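Aromatic-amino-acid transaminase TyrB (Burkholderia cenocepacia K56-2Valvano, PDB 4WD2) probably transfers amino groups between aromatic amino acids and 2-oxo acids, using pyridoxal phosphate carried on a lysine as cofactor. Local coordinates at residues 42-47 and 323-328; 102-107 and 277-282; 215-220 and 245-250. All coordinates share one frame; numbering follows the deposited sequence. Where two conformers were deposited one is given.

Interactions 2 and 3 both reach the large mixed sheet of this class I/II aminotransferase, their centres about 13 Å and their nearest atoms about 6 Å apart. Interaction 3 joins two inner strands; interaction 2 packs a helix on strand 103-108, one of the two outermost in this chain. Interaction 1 lies across the chain's centre from both, its centre about 34 Å from that of interaction 2 and about 25 Å from that of interaction 3. Interaction 3 carries D219, whose OD2 is close to the pyridine N1 of the cofactor-bearing residue 254. All three have a residue in reach of the second subunit, in interaction 1 only I43, which takes no part in the contact itself.

Interaction 1: residues 42-47 and 323-328; sequences GIYFDA and CRRIAR
Residues 42-47 run as an irregular loop past one side of helix 309-338, of which 323-328 is a part, and the backbones stay well apart: the nearest CA atoms, of A47 and R325, are 7.7 Å from each other. This is loop-to-helix packing in the class I/II aminotransferase fold: the loop between strand 37-38 and helix 55-65 lies on helix 309-338, about 25 Å, centre to centre, from the contact between strands 215-220 and 246-251. R325 leaves the helix with CG anti to its backbone N and bends at chi3 (72°), which lays its guanidinium along the loop backbone. There R325 NE donates to Y44 OH over 3.0 Å, the phenol oxygen lying almost exactly in the guanidinium plane, while ring and guanidinium planes stand 68° apart. R325 NH1 adds a weak bond to F45 O at 2.9 Å, bent to 119° at the hydrogen. NH2 turns to L388 O outside the two segments, so the acceptors, Y44 OH, F45 O and L388 O, are all uncharged groups. The carbonyl of D46 covers one guanidinium face, D46 O standing 3.7 Å above the R325 plane and over its centre; the D46 carboxylate instead accepts from the backbone N of E48 and R50. Y44, its CG also anti to the backbone N, reaches the helix with its ring tip, and beside the polar bond its edge meets I326, Y44 CE1 lying 4.0 Å from I326 CG1.

Interaction 2: residues 102-107 and 277-282; sequences RIATLQ and ERVLGQ
L280 is the side chain round which this contact is built. Its CG is anti to the backbone N (chi1 -174°) and chi2 is 63°, so that although the CB bond leaves the helix at a slant, the end of the chain swings in toward strand 103-108. Two of its carbons meet the A104 methyl: L280 CB lies 3.7 Å from A104 CB, and L280 CD1 lies 3.9 Å from the same methyl. The CB of A104 points toward the helix, and this small side chain lets the two backbones come close, with the CA atoms of A104 and L280 5.2 Å apart. Beyond the alanine, L280 CD1 extends along the strand to the main chain, 3.7 Å from T105 O, and reaches L106 CB more loosely at 4.4 Å. V279 approaches A104 from the preceding helix position, V279 CG1 lying 4.3 Å from A104 CB. The side-chain contacts are apolar, methyl and methylene groups against one another, with one methyl also resting on a backbone carbonyl oxygen.

T105 points away from the helix, and its OG1 is bonded to S267 on the adjoining strand and to Q87. Its carbonyl oxygen, touched by the leucine methyl, accepts a bond from R83 NE, so this buried polar atom has a partner among the surrounding residues. V279 also rests on F121 of helix 110-125 and on F10 of the second subunit, while R278 bonds to backbone oxygens of I13 and F10 of that subunit.

The axes run nearly parallel, 24° apart with a closest approach of 7.6 Å. Such geometry is that of a helix packed along an outermost strand of an alpha/beta sheet, here the mixed sheet of the pyridoxal-phosphate-dependent aminotransferase fold.

Interaction 3: residues 215-220 and 245-250; sequences LPFVDM and PTLVAN
The F217 ring carries L247 on one face: L247 CB sits 3.8 Å from the F217 ring centroid and 17° off its normal, a CH-pi contact displaced toward the rim. CG of F217 lies anti to the backbone N, which brings the ring against L247; A249 CB comes up obliquely, 3.9 Å from F217 CE2. L122 of helix 110-125 packs on both F217 and L247, so this helix covers the sheet face that bears them.

Beneath these groups the two strands are parallel and in register, F217 beside L247 and D219 beside A249, with axes 15° apart and 4.7 Å at closest. L247 N donates to P216 O and V218 N to L247 O; A249 N then gives to V218 O and M220 N to A249 O, the last three at 2.8 Å each and all four nearly straight. The other face bears V218, V248, M220 and N250, M220 CE lying 4.1 Å from N250 CB; M220 and N250 pack on V90 of helix 80-91. V218 CG2 touches T246 CG2 at 4.0 Å, and both residues pack on L239 of helix 234-241.

D219 lies on the same face as F217, toward the C-terminal end of the strand. D219 OD1 accepts from a water at 2.8 Å that also donates weakly to A249 O, while OD2 is bonded to H141 NE2 and lies near N1 of the cofactor-bearing residue 254. As in related aminotransferases, this aspartate would be expected to favour a protonated pyridine nitrogen.

Interaction 1: residues 42-47 and 323-328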
ATOM      1  N   GLY A  42     -11.272  -3.113  18.401  1.00 16.22           N
ATOM      2  CA  GLY A  42     -10.061  -2.528  18.948  1.00 15.64           C
ATOM      3  C   GLY A  42      -9.646  -1.223  18.299  1.00 15.18           C
ATOM      4  O   GLY A  42      -8.590  -1.140  17.668  1.00 15.63           O
ATOM      5  N   ILE A  43     -10.493  -0.207  18.443  1.00 13.52           N
ATOM      6  CA  ILE A  43     -10.200   1.138  17.959  1.00 13.74           C
ATOM      7  C   ILE A  43     -10.696   2.138  19.003  1.00 13.23           C
ATOM      8  O   ILE A  43     -11.450   1.765  19.892  1.00 13.81           O
ATOM      9  CB  ILE A  43     -10.868   1.429  16.597  1.00 15.32           C
ATOM     10  CG1 ILE A  43     -12.387   1.381  16.713  1.00 14.21           C
ATOM     11  CG2 ILE A  43     -10.398   0.451  15.522  1.00 17.55           C
ATOM     12  CD1 ILE A  43     -13.085   1.663  15.394  1.00 14.79           C
ATOM     13  N   TYR A  44     -10.281   3.399  18.903  1.00 12.20           N
ATOM     14  CA  TYR A  44     -10.726   4.397  19.875  1.00 12.12           C
ATOM     15  C   TYR A  44     -12.127   4.931  19.565  1.00 12.05           C
ATOM     16  O   TYR A  44     -12.415   5.337  18.441  1.00 10.95           O
ATOM     17  CB  TYR A  44      -9.743   5.572  19.962  1.00 11.39           C
ATOM     18  CG  TYR A  44     -10.171   6.613  20.985  1.00 12.97           C
ATOM     19  CD1 TYR A  44      -9.834   6.480  22.326  1.00 13.54           C
ATOM     20  CD2 TYR A  44     -10.930   7.717  20.610  1.00 12.81           C
ATOM     21  CE1 TYR A  44     -10.234   7.425  23.263  1.00 13.03           C
ATOM     22  CE2 TYR A  44     -11.339   8.661  21.541  1.00 11.84           C
ATOM     23  CZ  TYR A  44     -10.989   8.510  22.858  1.00 11.88           C
ATOM     24  OH  TYR A  44     -11.397   9.450  23.771  1.00 11.31           O
ATOM     25  N   PHE A  45     -12.990   4.915  20.578  1.00 12.94           N
ATOM     26  CA  PHE A  45     -14.284   5.590  20.529  1.00 13.11           C
ATOM     27  C   PHE A  45     -14.266   6.722  21.554  1.00 13.48           C
ATOM     28  O   PHE A  45     -13.554   6.638  22.547  1.00 12.39           O
ATOM     29  CB  PHE A  45     -15.429   4.614  20.814  1.00 12.69           C
ATOM     30  CG  PHE A  45     -15.468   3.447  19.876  1.00 12.20           C
ATOM     31  CD1 PHE A  45     -14.696   2.322  20.113  1.00 12.36           C
ATOM     32  CD2 PHE A  45     -16.267   3.477  18.747  1.00 13.48           C
ATOM     33  CE1 PHE A  45     -14.724   1.244  19.241  1.00 13.86           C
ATOM     34  CE2 PHE A  45     -16.305   2.405  17.866  1.00 14.80           C
ATOM     35  CZ  PHE A  45     -15.533   1.287  18.111  1.00 14.79           C
ATOM     36  N   ASP A  46     -15.029   7.783  21.320  1.00 16.12           N
ATOM     37  CA  ASP A  46     -15.021   8.906  22.249  1.00 18.46           C
ATOM     38  C   ASP A  46     -16.060   8.730  23.354  1.00 20.11           C
ATOM     39  O   ASP A  46     -16.601   7.639  23.543  1.00 21.35           O
ATOM     40  CB  ASP A  46     -15.241  10.240  21.509  1.00 19.46           C
ATOM     41  CG  ASP A  46     -16.546  10.287  20.708  1.00 20.11           C
ATOM     42  OD1 ASP A  46     -17.489   9.515  20.989  1.00 19.74           O
ATOM     43  OD2 ASP A  46     -16.630  11.133  19.790  1.00 19.88           O
ATOM     44  N   ALA A  47     -16.334   9.810  24.078  1.00 19.70           N
ATOM     45  CA  ALA A  47     -17.259   9.769  25.208  1.00 20.69           C
ATOM     46  C   ALA A  47     -18.666   9.367  24.783  1.00 21.12           C
ATOM     47  O   ALA A  47     -19.443   8.869  25.594  1.00 21.39           O
ATOM     48  CB  ALA A  47     -17.295  11.118  25.914  1.00 20.91           C
ATOM     49  N   CYS A 323      -6.230  10.233  25.770  1.00  9.18           N
ATOM     50  CA  CYS A 323      -5.410   9.487  26.712  1.00 10.92           C
ATOM     51  C   CYS A 323      -6.015   9.516  28.118  1.00 10.94           C
ATOM     52  O   CYS A 323      -6.105   8.486  28.780  1.00 10.96           O
ATOM     53  CB  CYS A 323      -3.985  10.052  26.727  1.00  9.24           C
ATOM     54  SG  CYS A 323      -2.773   9.064  27.628  1.00 13.21           S
ATOM     55  N   ARG A 324      -6.442  10.695  28.564  1.00 10.87           N
ATOM     56  CA  ARG A 324      -7.013  10.834  29.901  1.00 11.63           C
ATOM     57  C   ARG A 324      -8.391  10.182  30.026  1.00 10.20           C
ATOM     58  O   ARG A 324      -8.739   9.684  31.091  1.00 11.12           O
ATOM     59  CB  ARG A 324      -7.094  12.314  30.300  1.00 13.52           C
ATOM     60  CG  ARG A 324      -5.746  12.934  30.664  1.00 13.83           C
ATOM     61  CD  ARG A 324      -5.912  14.292  31.337  1.00 16.40           C
ATOM     62  NE  ARG A 324      -6.661  15.231  30.508  1.00 17.71           N
ATOM     63  CZ  ARG A 324      -6.110  16.016  29.586  1.00 18.90           C
ATOM     64  NH1 ARG A 324      -4.798  15.975  29.380  1.00 19.84           N
ATOM     65  NH2 ARG A 324      -6.866  16.839  28.872  1.00 18.18           N
ATOM     66  N   ARG A 325      -9.173  10.183  28.948  1.00 11.03           N
ATOM     67  CA  ARG A 325     -10.495   9.554  28.976  1.00 10.35           C
ATOM     68  C   ARG A 325     -10.376   8.048  29.202  1.00  8.83           C
ATOM     69  O   ARG A 325     -11.127   7.480  29.984  1.00 10.01           O
ATOM     70  CB  ARG A 325     -11.280   9.828  27.689  1.00 10.69           C
ATOM     71  CG  ARG A 325     -12.801   9.649  27.862  1.00 10.64           C
ATOM     72  CD  ARG A 325     -13.552   9.591  26.531  1.00 11.44           C
ATOM     73  NE  ARG A 325     -13.300   8.342  25.821  1.00 12.45           N
ATOM     74  CZ  ARG A 325     -13.916   7.193  26.081  1.00 11.41           C
ATOM     75  NH1 ARG A 325     -13.614   6.110  25.377  1.00  9.44           N
ATOM     76  NH2 ARG A 325     -14.834   7.129  27.045  1.00 11.14           N
ATOM     77  N   ILE A 326      -9.431   7.405  28.520  1.00  8.88           N
ATOM     78  CA  ILE A 326      -9.169   5.985  28.747  1.00  8.56           C
ATOM     79  C   ILE A 326      -8.769   5.740  30.209  1.00 10.22           C
ATOM     80  O   ILE A 326      -9.266   4.806  30.845  1.00 10.92           O
ATOM     81  CB  ILE A 326      -8.062   5.446  27.802  1.00 13.72           C
ATOM     82  CG1 ILE A 326      -8.540   5.471  26.346  1.00 13.86           C
ATOM     83  CG2 ILE A 326      -7.662   4.022  28.187  1.00 12.93           C
ATOM     84  CD1 ILE A 326      -7.498   5.026  25.349  1.00 15.08           C
ATOM     85  N   ALA A 327      -7.887   6.582  30.746  1.00  9.67           N
ATOM     86  CA  ALA A 327      -7.449   6.420  32.128  1.00 10.35           C
ATOM     87  C   ALA A 327      -8.616   6.580  33.099  1.00  9.29           C
ATOM     88  O   ALA A 327      -8.708   5.871  34.099  1.00  9.20           O
ATOM     89  CB  ALA A 327      -6.339   7.404  32.450  1.00 10.20           C
ATOM     90  N   ARG A 328      -9.527   7.497  32.787  1.00  9.96           N
ATOM     91  CA  ARG A 328     -10.730   7.684  33.591  0.68 10.53           C
ATOM     92  C   ARG A 328     -11.612   6.438  33.554  1.00  9.95           C
ATOM     93  O   ARG A 328     -12.173   6.027  34.568  1.00 10.90           O
ATOM     94  CB  ARG A 328     -11.524   8.896  33.110  0.68 11.39           C
ATOM     95  CG  ARG A 328     -12.766   9.157  33.935  0.68 13.12           C
ATOM     96  CD  ARG A 328     -13.480  10.435  33.537  0.68 13.90           C
ATOM     97  NE  ARG A 328     -14.716  10.584  34.298  0.68 15.31           N
ATOM     98  CZ  ARG A 328     -15.919  10.253  33.841  0.68 16.83           C
ATOM     99  NH1 ARG A 328     -16.052   9.773  32.618  0.68 16.88           N
ATOM    100  NH2 ARG A 328     -16.989  10.411  34.606  0.68 18.02           N
TER

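Interaction 2: residues 102-107 and 277-282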
ATOM      1  N   ARG A 102      21.580   9.683  11.293  1.00 10.90           N
ATOM      2  CA  ARG A 102      21.676   8.234  11.456  1.00 11.50           C
ATOM      3  C   ARG A 102      20.347   7.505  11.303  1.00 10.12           C
ATOM      4  O   ARG A 102      20.288   6.292  11.489  1.00  9.82           O
ATOM      5  CB  ARG A 102      22.258   7.896  12.828  1.00 12.32           C
ATOM      6  CG  ARG A 102      23.721   8.231  12.996  1.00 15.01           C
ATOM      7  CD  ARG A 102      24.263   7.639  14.291  1.00 18.55           C
ATOM      8  NE  ARG A 102      23.809   8.363  15.481  1.00 21.23           N
ATOM      9  CZ  ARG A 102      24.538   9.275  16.122  1.00 22.19           C
ATOM     10  NH1 ARG A 102      25.757   9.577  15.685  1.00 22.42           N
ATOM     11  NH2 ARG A 102      24.054   9.886  17.200  1.00 20.99           N
ATOM     12  N   ILE A 103      19.283   8.235  10.978  1.00  9.41           N
ATOM     13  CA  ILE A 103      17.950   7.636  10.880  1.00  8.23           C
ATOM     14  C   ILE A 103      17.374   7.706   9.472  1.00  8.18           C
ATOM     15  O   ILE A 103      17.172   8.790   8.939  1.00 10.05           O
ATOM     16  CB  ILE A 103      16.943   8.324  11.825  1.00  6.81           C
ATOM     17  CG1 ILE A 103      17.462   8.370  13.260  1.00  8.99           C
ATOM     18  CG2 ILE A 103      15.599   7.607  11.790  1.00  7.32           C
ATOM     19  CD1 ILE A 103      16.561   9.177  14.174  1.00  8.48           C
ATOM     20  N   ALA A 104      17.109   6.553   8.870  1.00  8.44           N
ATOM     21  CA  ALA A 104      16.387   6.512   7.603  1.00  8.06           C
ATOM     22  C   ALA A 104      14.889   6.410   7.872  1.00  9.18           C
ATOM     23  O   ALA A 104      14.439   5.436   8.467  1.00 11.58           O
ATOM     24  CB  ALA A 104      16.862   5.333   6.738  1.00  8.03           C
ATOM     25  N   THR A 105      14.128   7.417   7.442  1.00  8.83           N
ATOM     26  CA  THR A 105      12.674   7.427   7.624  1.00  9.72           C
ATOM     27  C   THR A 105      11.908   7.539   6.299  1.00 10.00           C
ATOM     28  O   THR A 105      12.246   8.362   5.439  1.00 10.22           O
ATOM     29  CB  THR A 105      12.231   8.588   8.539  1.00 10.64           C
ATOM     30  OG1 THR A 105      12.811   8.423   9.835  1.00 10.53           O
ATOM     31  CG2 THR A 105      10.709   8.626   8.675  1.00 11.49           C
ATOM     32  N   LEU A 106      10.887   6.703   6.135  1.00  9.58           N
ATOM     33  CA  LEU A 106       9.984   6.814   4.994  1.00 10.41           C
ATOM     34  C   LEU A 106       8.518   6.680   5.399  1.00 11.12           C
ATOM     35  O   LEU A 106       8.185   6.104   6.440  1.00  9.94           O
ATOM     36  CB  LEU A 106      10.315   5.764   3.925  1.00 11.71           C
ATOM     37  CG  LEU A 106       9.996   4.302   4.245  1.00 12.43           C
ATOM     38  CD1 LEU A 106       9.629   3.549   2.974  1.00 13.01           C
ATOM     39  CD2 LEU A 106      11.176   3.637   4.937  1.00 12.50           C
ATOM     40  N   GLN A 107       7.654   7.219   4.547  1.00 12.59           N
ATOM     41  CA  GLN A 107       6.210   7.121   4.685  1.00 12.29           C
ATOM     42  C   GLN A 107       5.735   5.719   4.326  1.00 12.11           C
ATOM     43  O   GLN A 107       6.205   5.127   3.357  1.00 11.54           O
ATOM     44  CB  GLN A 107       5.536   8.161   3.792  1.00 12.14           C
ATOM     45  CG  GLN A 107       4.027   8.074   3.706  1.00 11.34           C
ATOM     46  CD  GLN A 107       3.482   8.937   2.585  1.00 11.73           C
ATOM     47  OE1 GLN A 107       4.133   9.889   2.155  1.00 12.16           O
ATOM     48  NE2 GLN A 107       2.290   8.601   2.096  1.00 11.04           N
ATOM     49  N   GLU A 277      21.767   6.212   4.671  1.00 10.69           N
ATOM     50  CA  GLU A 277      21.406   6.520   3.295  0.66 12.09           C
ATOM     51  C   GLU A 277      21.364   5.251   2.424  1.00 12.34           C
ATOM     52  O   GLU A 277      20.522   5.124   1.540  1.00 11.70           O
ATOM     53  CB  GLU A 277      22.369   7.576   2.739  0.66 12.53           C
ATOM     54  CG  GLU A 277      21.923   9.012   3.088  0.66 12.66           C
ATOM     55  CD  GLU A 277      23.061   9.970   3.441  0.66 13.04           C
ATOM     56  OE1 GLU A 277      23.024  10.524   4.561  0.66 11.11           O
ATOM     57  OE2 GLU A 277      23.963  10.203   2.602  0.66 10.39           O
ATOM     58  N   ARG A 278      22.260   4.304   2.688  1.00 12.45           N
ATOM     59  CA  ARG A 278      22.237   3.044   1.949  1.00 11.11           C
ATOM     60  C   ARG A 278      20.986   2.266   2.337  1.00 11.14           C
ATOM     61  O   ARG A 278      20.310   1.686   1.482  1.00 12.73           O
ATOM     62  CB  ARG A 278      23.487   2.199   2.214  1.00 10.58           C
ATOM     63  CG  ARG A 278      24.791   2.858   1.789  1.00 11.84           C
ATOM     64  CD  ARG A 278      25.955   1.874   1.805  1.00 13.74           C
ATOM     65  NE  ARG A 278      26.009   1.077   3.031  1.00 13.54           N
ATOM     66  CZ  ARG A 278      26.682   1.416   4.126  1.00 13.64           C
ATOM     67  NH1 ARG A 278      27.371   2.550   4.170  1.00 13.89           N
ATOM     68  NH2 ARG A 278      26.661   0.623   5.187  1.00 12.86           N
ATOM     69  N   VAL A 279      20.675   2.263   3.630  1.00 10.13           N
ATOM     70  CA  VAL A 279      19.481   1.581   4.112  1.00 10.27           C
ATOM     71  C   VAL A 279      18.222   2.219   3.517  1.00  9.02           C
ATOM     72  O   VAL A 279      17.334   1.506   3.056  1.00  8.29           O
ATOM     73  CB  VAL A 279      19.411   1.581   5.649  1.00  9.68           C
ATOM     74  CG1 VAL A 279      18.013   1.235   6.134  1.00  7.82           C
ATOM     75  CG2 VAL A 279      20.428   0.605   6.216  1.00  8.39           C
ATOM     76  N   LEU A 280      18.155   3.549   3.494  1.00  9.32           N
ATOM     77  CA  LEU A 280      16.968   4.225   2.959  1.00 10.62           C
ATOM     78  C   LEU A 280      16.721   3.819   1.508  1.00 11.04           C
ATOM     79  O   LEU A 280      15.579   3.604   1.100  1.00 12.07           O
ATOM     80  CB  LEU A 280      17.097   5.750   3.063  1.00 12.97           C
ATOM     81  CG  LEU A 280      15.843   6.543   2.657  1.00 13.37           C
ATOM     82  CD1 LEU A 280      14.673   6.234   3.579  1.00 11.11           C
ATOM     83  CD2 LEU A 280      16.103   8.045   2.618  1.00 15.13           C
ATOM     84  N   GLY A 281      17.796   3.703   0.736  1.00 12.12           N
ATOM     85  CA  GLY A 281      17.695   3.289  -0.651  1.00 10.86           C
ATOM     86  C   GLY A 281      17.140   1.883  -0.803  1.00 11.07           C
ATOM     87  O   GLY A 281      16.386   1.603  -1.739  1.00 11.07           O
ATOM     88  N   GLN A 282      17.517   0.984   0.104  1.00 10.58           N
ATOM     89  CA  GLN A 282      17.047  -0.391   0.011  1.00 11.15           C
ATOM     90  C   GLN A 282      15.632  -0.523   0.564  1.00 11.16           C
ATOM     91  O   GLN A 282      14.892  -1.422   0.170  1.00 11.40           O
ATOM     92  CB  GLN A 282      18.002  -1.351   0.729  1.00 10.58           C
ATOM     93  CG  GLN A 282      19.398  -1.414   0.096  1.00 11.53           C
ATOM     94  CD  GLN A 282      19.373  -1.821  -1.374  1.00 13.65           C
ATOM     95  OE1 GLN A 282      18.432  -2.473  -1.845  1.00 13.99           O
ATOM     96  NE2 GLN A 282      20.414  -1.438  -2.108  1.00 15.11           N
TER

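Interaction 3: residues 215-220 and 245-250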
ATOM      1  N   LEU A 215      18.573  -7.519  16.746  1.00 13.39           N
ATOM      2  CA  LEU A 215      17.895  -6.550  15.895  1.00 13.80           C
ATOM      3  C   LEU A 215      16.496  -6.234  16.395  1.00 11.77           C
ATOM      4  O   LEU A 215      15.533  -6.899  16.010  1.00 11.93           O
ATOM      5  CB  LEU A 215      17.805  -7.068  14.461  1.00 15.27           C
ATOM      6  CG  LEU A 215      18.973  -6.722  13.554  1.00 18.10           C
ATOM      7  CD1 LEU A 215      18.837  -7.482  12.244  1.00 18.42           C
ATOM      8  CD2 LEU A 215      18.997  -5.218  13.319  1.00 18.93           C
ATOM      9  N   PRO A 216      16.372  -5.198  17.235  1.00 10.72           N
ATOM     10  CA  PRO A 216      15.063  -4.794  17.750  1.00 11.20           C
ATOM     11  C   PRO A 216      14.203  -4.127  16.686  1.00 10.56           C
ATOM     12  O   PRO A 216      14.637  -3.199  15.986  1.00  9.86           O
ATOM     13  CB  PRO A 216      15.415  -3.809  18.872  1.00  9.16           C
ATOM     14  CG  PRO A 216      16.732  -3.245  18.476  1.00 10.05           C
ATOM     15  CD  PRO A 216      17.464  -4.379  17.793  1.00 11.02           C
ATOM     16  N   PHE A 217      12.984  -4.633  16.560  1.00 10.19           N
ATOM     17  CA  PHE A 217      11.966  -4.050  15.702  1.00 11.34           C
ATOM     18  C   PHE A 217      10.859  -3.541  16.622  1.00 10.49           C
ATOM     19  O   PHE A 217      10.032  -4.316  17.107  1.00 10.99           O
ATOM     20  CB  PHE A 217      11.437  -5.083  14.696  1.00 12.23           C
ATOM     21  CG  PHE A 217      10.854  -4.483  13.437  1.00 11.43           C
ATOM     22  CD1 PHE A 217      10.896  -5.186  12.250  1.00 10.38           C
ATOM     23  CD2 PHE A 217      10.270  -3.228  13.443  1.00 11.57           C
ATOM     24  CE1 PHE A 217      10.369  -4.652  11.097  1.00 10.95           C
ATOM     25  CE2 PHE A 217       9.743  -2.688  12.291  1.00 10.31           C
ATOM     26  CZ  PHE A 217       9.792  -3.403  11.115  1.00 10.49           C
ATOM     27  N   VAL A 218      10.870  -2.243  16.893  1.00  9.42           N
ATOM     28  CA  VAL A 218       9.892  -1.661  17.801  1.00  8.57           C
ATOM     29  C   VAL A 218       8.635  -1.264  17.045  1.00  8.20           C
ATOM     30  O   VAL A 218       8.707  -0.590  16.014  1.00  8.75           O
ATOM     31  CB  VAL A 218      10.450  -0.441  18.538  1.00  9.37           C
ATOM     32  CG1 VAL A 218       9.415   0.095  19.519  1.00  9.65           C
ATOM     33  CG2 VAL A 218      11.737  -0.809  19.269  1.00  8.76           C
ATOM     34  N   ASP A 219       7.498  -1.722  17.559  1.00  8.17           N
ATOM     35  CA  ASP A 219       6.177  -1.449  16.999  1.00  9.70           C
ATOM     36  C   ASP A 219       5.490  -0.437  17.919  1.00  8.45           C
ATOM     37  O   ASP A 219       5.089  -0.781  19.034  1.00  7.50           O
ATOM     38  CB  ASP A 219       5.365  -2.758  16.883  1.00  9.99           C
ATOM     39  CG  ASP A 219       4.065  -2.598  16.100  1.00 11.27           C
ATOM     40  OD1 ASP A 219       3.602  -1.458  15.894  1.00 13.13           O
ATOM     41  OD2 ASP A 219       3.492  -3.634  15.699  1.00 10.27           O
ATOM     42  N   MET A 220       5.395   0.813  17.464  1.00  6.38           N
ATOM     43  CA  MET A 220       4.770   1.867  18.252  1.00  6.49           C
ATOM     44  C   MET A 220       3.494   2.330  17.571  1.00  8.34           C
ATOM     45  O   MET A 220       3.502   3.287  16.803  1.00 10.46           O
ATOM     46  CB  MET A 220       5.733   3.047  18.451  1.00  7.30           C
ATOM     47  CG  MET A 220       5.208   4.103  19.424  1.00  8.08           C
ATOM     48  SD  MET A 220       6.439   5.338  19.837  1.00 12.55           S
ATOM     49  CE  MET A 220       6.910   5.872  18.192  1.00 12.19           C
ATOM     50  N   PRO A 245      21.207  -0.567  16.600  1.00 11.27           N
ATOM     51  CA  PRO A 245      20.502  -0.779  15.328  1.00 11.42           C
ATOM     52  C   PRO A 245      19.039  -1.115  15.564  1.00 11.55           C
ATOM     53  O   PRO A 245      18.742  -2.193  16.072  1.00 12.18           O
ATOM     54  CB  PRO A 245      21.238  -1.973  14.701  1.00 11.86           C
ATOM     55  CG  PRO A 245      21.945  -2.641  15.865  1.00 12.12           C
ATOM     56  CD  PRO A 245      22.348  -1.489  16.748  1.00 10.86           C
ATOM     57  N   THR A 246      18.138  -0.213  15.200  1.00  9.40           N
ATOM     58  CA  THR A 246      16.735  -0.379  15.556  1.00 10.34           C
ATOM     59  C   THR A 246      15.815  -0.044  14.391  1.00  9.84           C
ATOM     60  O   THR A 246      16.013   0.960  13.707  1.00 10.03           O
ATOM     61  CB  THR A 246      16.367   0.520  16.762  1.00 10.67           C
ATOM     62  OG1 THR A 246      17.232   0.216  17.864  1.00 11.36           O
ATOM     63  CG2 THR A 246      14.912   0.326  17.182  1.00  8.85           C
ATOM     64  N   LEU A 247      14.807  -0.874  14.160  1.00  9.12           N
ATOM     65  CA  LEU A 247      13.757  -0.495  13.227  1.00  7.59           C
ATOM     66  C   LEU A 247      12.567  -0.070  14.060  1.00  7.88           C
ATOM     67  O   LEU A 247      12.288  -0.672  15.100  1.00  6.43           O
ATOM     68  CB  LEU A 247      13.380  -1.638  12.264  1.00  7.53           C
ATOM     69  CG  LEU A 247      14.466  -2.178  11.322  1.00  6.84           C
ATOM     70  CD1 LEU A 247      15.338  -3.214  12.011  1.00  8.40           C
ATOM     71  CD2 LEU A 247      13.865  -2.757  10.058  1.00  7.10           C
ATOM     72  N   VAL A 248      11.892   0.988  13.618  1.00  7.68           N
ATOM     73  CA  VAL A 248      10.714   1.485  14.310  1.00  8.56           C
ATOM     74  C   VAL A 248       9.528   1.656  13.372  1.00  7.55           C
ATOM     75  O   VAL A 248       9.570   2.467  12.448  1.00  7.23           O
ATOM     76  CB  VAL A 248      10.965   2.843  14.985  1.00  9.18           C
ATOM     77  CG1 VAL A 248       9.707   3.272  15.754  1.00  5.81           C
ATOM     78  CG2 VAL A 248      12.177   2.774  15.900  1.00 10.22           C
ATOM     79  N   ALA A 249       8.469   0.894  13.619  1.00  8.65           N
ATOM     80  CA  ALA A 249       7.223   1.076  12.887  1.00  9.06           C
ATOM     81  C   ALA A 249       6.222   1.872  13.722  1.00  9.68           C
ATOM     82  O   ALA A 249       5.832   1.436  14.796  1.00 10.65           O
ATOM     83  CB  ALA A 249       6.639  -0.277  12.489  1.00 11.02           C
ATOM     84  N   ASN A 250       5.818   3.046  13.239  1.00  9.86           N
ATOM     85  CA  ASN A 250       4.826   3.843  13.952  1.00  9.25           C
ATOM     86  C   ASN A 250       3.571   4.056  13.104  1.00  9.77           C
ATOM     87  O   ASN A 250       3.645   4.246  11.889  1.00  9.15           O
ATOM     88  CB  ASN A 250       5.417   5.194  14.407  1.00  8.47           C
ATOM     89  CG  ASN A 250       5.490   6.225  13.288  1.00  9.11           C
ATOM     90  OD1 ASN A 250       6.337   6.132  12.394  1.00  9.89           O
ATOM     91  ND2 ASN A 250       4.613   7.229  13.347  1.00  8.02           N
TER
HETATM   92  O   HOH W   1       2.694   0.719  14.311  1.00 13.23           O